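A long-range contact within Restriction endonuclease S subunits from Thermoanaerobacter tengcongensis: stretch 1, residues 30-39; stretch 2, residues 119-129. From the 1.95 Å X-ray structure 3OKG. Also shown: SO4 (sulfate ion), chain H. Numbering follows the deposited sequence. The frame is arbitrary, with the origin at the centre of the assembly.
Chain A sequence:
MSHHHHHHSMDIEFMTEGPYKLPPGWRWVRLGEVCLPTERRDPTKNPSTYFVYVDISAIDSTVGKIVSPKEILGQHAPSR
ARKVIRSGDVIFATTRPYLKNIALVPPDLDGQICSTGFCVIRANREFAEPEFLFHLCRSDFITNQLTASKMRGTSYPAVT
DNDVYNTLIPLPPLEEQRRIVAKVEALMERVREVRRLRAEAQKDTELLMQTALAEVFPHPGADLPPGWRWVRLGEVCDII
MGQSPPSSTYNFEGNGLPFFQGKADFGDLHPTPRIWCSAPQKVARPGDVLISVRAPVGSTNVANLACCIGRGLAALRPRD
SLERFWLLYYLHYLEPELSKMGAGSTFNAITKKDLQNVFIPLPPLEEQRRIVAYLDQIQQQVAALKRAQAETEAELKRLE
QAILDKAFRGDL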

# COMPACT_ATOMS: atom_id res chain seq x y z
N ARG A 30 -10.74 19.61 -29.78
CA ARG A 30 -11.60 19.40 -28.62
C ARG A 30 -12.16 17.98 -28.72
O ARG A 30 -12.43 17.50 -29.81
CB ARG A 30 -12.73 20.44 -28.57
CG ARG A 30 -12.27 21.90 -28.19
CD ARG A 30 -13.44 22.91 -28.30
NE ARG A 30 -14.10 22.77 -29.59
CZ ARG A 30 -13.62 23.24 -30.74
NH1 ARG A 30 -12.49 23.94 -30.77
NH2 ARG A 30 -14.28 23.02 -31.87
N LEU A 31 -12.35 17.33 -27.58
CA LEU A 31 -12.85 15.96 -27.56
C LEU A 31 -14.12 15.88 -28.41
O LEU A 31 -14.30 14.98 -29.23
CB LEU A 31 -13.15 15.55 -26.12
CG LEU A 31 -13.76 14.18 -25.87
CD1 LEU A 31 -12.86 13.11 -26.48
CD2 LEU A 31 -13.91 14.01 -24.35
N GLY A 32 -15.02 16.85 -28.21
CA GLY A 32 -16.31 16.86 -28.89
C GLY A 32 -16.21 16.80 -30.41
O GLY A 32 -17.12 16.32 -31.09
N GLU A 33 -15.09 17.27 -30.96
CA GLU A 33 -14.92 17.30 -32.40
C GLU A 33 -14.82 15.89 -32.98
O GLU A 33 -15.06 15.69 -34.16
CB GLU A 33 -13.65 18.08 -32.78
CG GLU A 33 -13.68 19.58 -32.46
CD GLU A 33 -12.45 20.28 -33.06
OE1 GLU A 33 -12.40 20.45 -34.28
OE2 GLU A 33 -11.51 20.59 -32.31
N VAL A 34 -14.41 14.93 -32.16
CA VAL A 34 -14.34 13.54 -32.63
C VAL A 34 -15.41 12.66 -31.95
O VAL A 34 -15.29 11.45 -31.92
CB VAL A 34 -12.90 12.97 -32.48
CG1 VAL A 34 -11.92 13.84 -33.24
CG2 VAL A 34 -12.50 12.88 -31.00
N CYS A 35 -16.49 13.28 -31.48
CA CYS A 35 -17.61 12.55 -30.90
C CYS A 35 -18.86 12.67 -31.77
O CYS A 35 -18.98 13.59 -32.58
CB CYS A 35 -17.94 13.09 -29.51
SG CYS A 35 -16.67 12.73 -28.27
N LEU A 36 -19.80 11.74 -31.56
CA LEU A 36 -21.09 11.75 -32.24
C LEU A 36 -22.22 12.11 -31.28
O LEU A 36 -22.07 11.97 -30.06
CB LEU A 36 -21.36 10.37 -32.85
CG LEU A 36 -20.34 9.79 -33.84
CD1 LEU A 36 -20.71 8.35 -34.19
CD2 LEU A 36 -20.25 10.66 -35.09
N PRO A 37 -23.38 12.50 -31.82
CA PRO A 37 -24.51 12.78 -30.94
C PRO A 37 -24.98 11.49 -30.25
O PRO A 37 -24.75 10.38 -30.73
CB PRO A 37 -25.58 13.30 -31.90
CG PRO A 37 -24.86 13.66 -33.15
CD PRO A 37 -23.71 12.72 -33.24
N THR A 38 -25.62 11.67 -29.10
CA THR A 38 -26.07 10.58 -28.26
C THR A 38 -27.54 10.84 -27.94
O THR A 38 -28.03 11.96 -28.13
CB THR A 38 -25.21 10.50 -26.96
OG1 THR A 38 -25.32 11.74 -26.23
CG2 THR A 38 -23.73 10.25 -27.34
N GLU A 39 -28.24 9.81 -27.47
CA GLU A 39 -29.67 9.91 -27.24
C GLU A 39 -30.05 9.46 -25.85
O GLU A 39 -29.26 8.82 -25.15
CB GLU A 39 -30.43 9.06 -28.27
CG GLU A 39 -30.38 9.59 -29.70
CD GLU A 39 -31.25 8.76 -30.66
OE1 GLU A 39 -32.36 8.32 -30.26
OE2 GLU A 39 -30.84 8.54 -31.82
N CYS A 119 -21.04 11.67 -18.70
CA CYS A 119 -20.93 12.20 -20.05
C CYS A 119 -20.66 11.04 -21.01
O CYS A 119 -19.72 10.27 -20.80
CB CYS A 119 -19.76 13.20 -20.10
SG CYS A 119 -19.43 13.81 -21.75
N VAL A 120 -21.45 10.94 -22.08
CA VAL A 120 -21.31 9.79 -23.01
C VAL A 120 -20.48 10.24 -24.23
O VAL A 120 -20.87 11.13 -24.95
CB VAL A 120 -22.68 9.20 -23.46
CG1 VAL A 120 -22.47 8.05 -24.44
CG2 VAL A 120 -23.46 8.63 -22.24
N ILE A 121 -19.32 9.63 -24.40
CA ILE A 121 -18.34 10.03 -25.38
C ILE A 121 -18.28 8.93 -26.44
O ILE A 121 -17.65 7.89 -26.22
CB ILE A 121 -16.96 10.19 -24.68
CG1 ILE A 121 -16.98 11.41 -23.75
CG2 ILE A 121 -15.83 10.23 -25.69
CD1 ILE A 121 -15.93 11.32 -22.59
N ARG A 122 -18.94 9.18 -27.57
CA ARG A 122 -19.11 8.21 -28.65
C ARG A 122 -18.20 8.54 -29.81
O ARG A 122 -18.41 9.55 -30.50
CB ARG A 122 -20.57 8.21 -29.11
CG ARG A 122 -20.90 7.18 -30.21
CD ARG A 122 -22.42 6.95 -30.29
NE ARG A 122 -22.92 6.49 -28.99
CZ ARG A 122 -24.19 6.58 -28.60
NH1 ARG A 122 -25.11 7.08 -29.42
NH2 ARG A 122 -24.54 6.15 -27.39
N ALA A 123 -17.19 7.70 -30.05
CA ALA A 123 -16.16 8.04 -31.02
C ALA A 123 -16.73 8.13 -32.40
O ALA A 123 -17.47 7.24 -32.82
CB ALA A 123 -15.04 7.00 -31.02
N ASN A 124 -16.39 9.19 -33.11
CA ASN A 124 -16.60 9.22 -34.55
C ASN A 124 -15.43 8.44 -35.14
O ASN A 124 -14.29 8.92 -35.14
CB ASN A 124 -16.59 10.67 -35.08
CG ASN A 124 -16.79 10.74 -36.60
OD1 ASN A 124 -16.65 9.75 -37.29
ND2 ASN A 124 -17.12 11.94 -37.10
N ARG A 125 -15.71 7.24 -35.63
CA ARG A 125 -14.67 6.31 -36.05
C ARG A 125 -13.87 6.76 -37.25
O ARG A 125 -12.84 6.16 -37.58
CB ARG A 125 -15.28 4.94 -36.34
CG ARG A 125 -16.13 4.42 -35.19
CD ARG A 125 -15.24 3.98 -34.06
NE ARG A 125 -14.13 3.15 -34.56
CZ ARG A 125 -14.13 1.82 -34.60
NH1 ARG A 125 -15.19 1.14 -34.18
NH2 ARG A 125 -13.08 1.17 -35.09
N GLU A 126 -14.33 7.81 -37.91
CA GLU A 126 -13.53 8.41 -38.96
C GLU A 126 -12.29 9.10 -38.38
O GLU A 126 -11.35 9.37 -39.11
CB GLU A 126 -14.36 9.39 -39.80
CG GLU A 126 -15.31 8.69 -40.77
CD GLU A 126 -14.60 8.26 -42.06
OE1 GLU A 126 -14.57 9.06 -43.03
OE2 GLU A 126 -14.07 7.12 -42.12
N PHE A 127 -12.30 9.39 -37.09
CA PHE A 127 -11.22 10.23 -36.49
C PHE A 127 -10.61 9.62 -35.25
O PHE A 127 -9.46 9.91 -34.94
CB PHE A 127 -11.74 11.61 -36.07
CG PHE A 127 -12.33 12.42 -37.20
CD1 PHE A 127 -11.58 12.72 -38.33
CD2 PHE A 127 -13.64 12.89 -37.12
CE1 PHE A 127 -12.13 13.47 -39.36
CE2 PHE A 127 -14.22 13.65 -38.15
CZ PHE A 127 -13.46 13.93 -39.28
N ALA A 128 -11.37 8.82 -34.52
CA ALA A 128 -10.89 8.35 -33.22
C ALA A 128 -11.32 6.93 -32.95
O ALA A 128 -12.46 6.54 -33.24
CB ALA A 128 -11.39 9.28 -32.09
N GLU A 129 -10.42 6.17 -32.35
CA GLU A 129 -10.72 4.82 -31.87
C GLU A 129 -11.30 4.88 -30.45
O GLU A 129 -10.75 5.58 -29.60
CB GLU A 129 -9.43 4.02 -31.79
CG GLU A 129 -8.79 3.81 -33.14
CD GLU A 129 -9.48 2.71 -33.93
OE1 GLU A 129 -10.10 1.84 -33.30
OE2 GLU A 129 -9.38 2.73 -35.17
S SO4 H . -28.54 6.12 -30.72
O1 SO4 H . -29.72 6.12 -31.58
O2 SO4 H . -27.58 5.14 -31.22
O3 SO4 H . -27.93 7.46 -30.73
O4 SO4 H . -28.91 5.77 -29.35
O HOH W 1 -17.42 14.10 -34.94
O HOH W 2 -20.47 11.71 -27.78
O HOH W 3 -27.36 7.20 -27.79

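The two stretches join through a single beta bridge at Cys 35 and Ala 123, whose CA atoms lie 4.7 Å apart. Two backbone hydrogen bonds flank it. Asn 124 N donates to Val 34 O at 2.8 Å, almost straight. Leu 36 N donates to Arg 122 O, also at 2.8 Å but more bent. The same Arg 122 O takes a CA-H...O contact from Cys 35 CA at 3.1 Å.

Val 34 is buried, with chi1 in m. Its two methyls meet different residues: CG1 lies 3.6 Å from Phe 127 CB, and CG2 lies 3.9 Å from Ala 128 CB. A branched apolar side chain suits this place. Leu 31, in the t,p rotamer, points toward stretch 2 and brings CD2 to 3.8 Å from Ile 121 CD1. The CA-to-CB bond of Cys 35 points away overall, yet chi1 in m leaves SG 3.7 Å from Ile 121 CG2.

Leu 36 is exposed but points toward stretch 2. Its m,t rotamer lays CD2 3.7 Å from Asn 124 CB and CD1 3.7 Å from Ala 123 O. Asn 124, with chi1 in t, serves both its own turn and the contact. Its OD1 accepts from Glu 126 N at 3.1 Å, and ND2 donates to water 1, which donates to Glu 33 O and Cys 35 O.

Arg 122 extends through chi1 and chi2, both t, then turns at chi3 (m). Thr 38 CG2 lies over one face of its guanidinium, 3.9 Å from Arg 122 CZ. The edge meets polar partners: Arg 122 NH1 makes a weak hydrogen bond to sulfate O3 at 3.1 Å, and NE and NH2 are hydrogen-bonded elsewhere. NH1 also donates to water 3, which accepts from Glu 39 N. Water 2 bridges Leu 36 O and Arg 122 N.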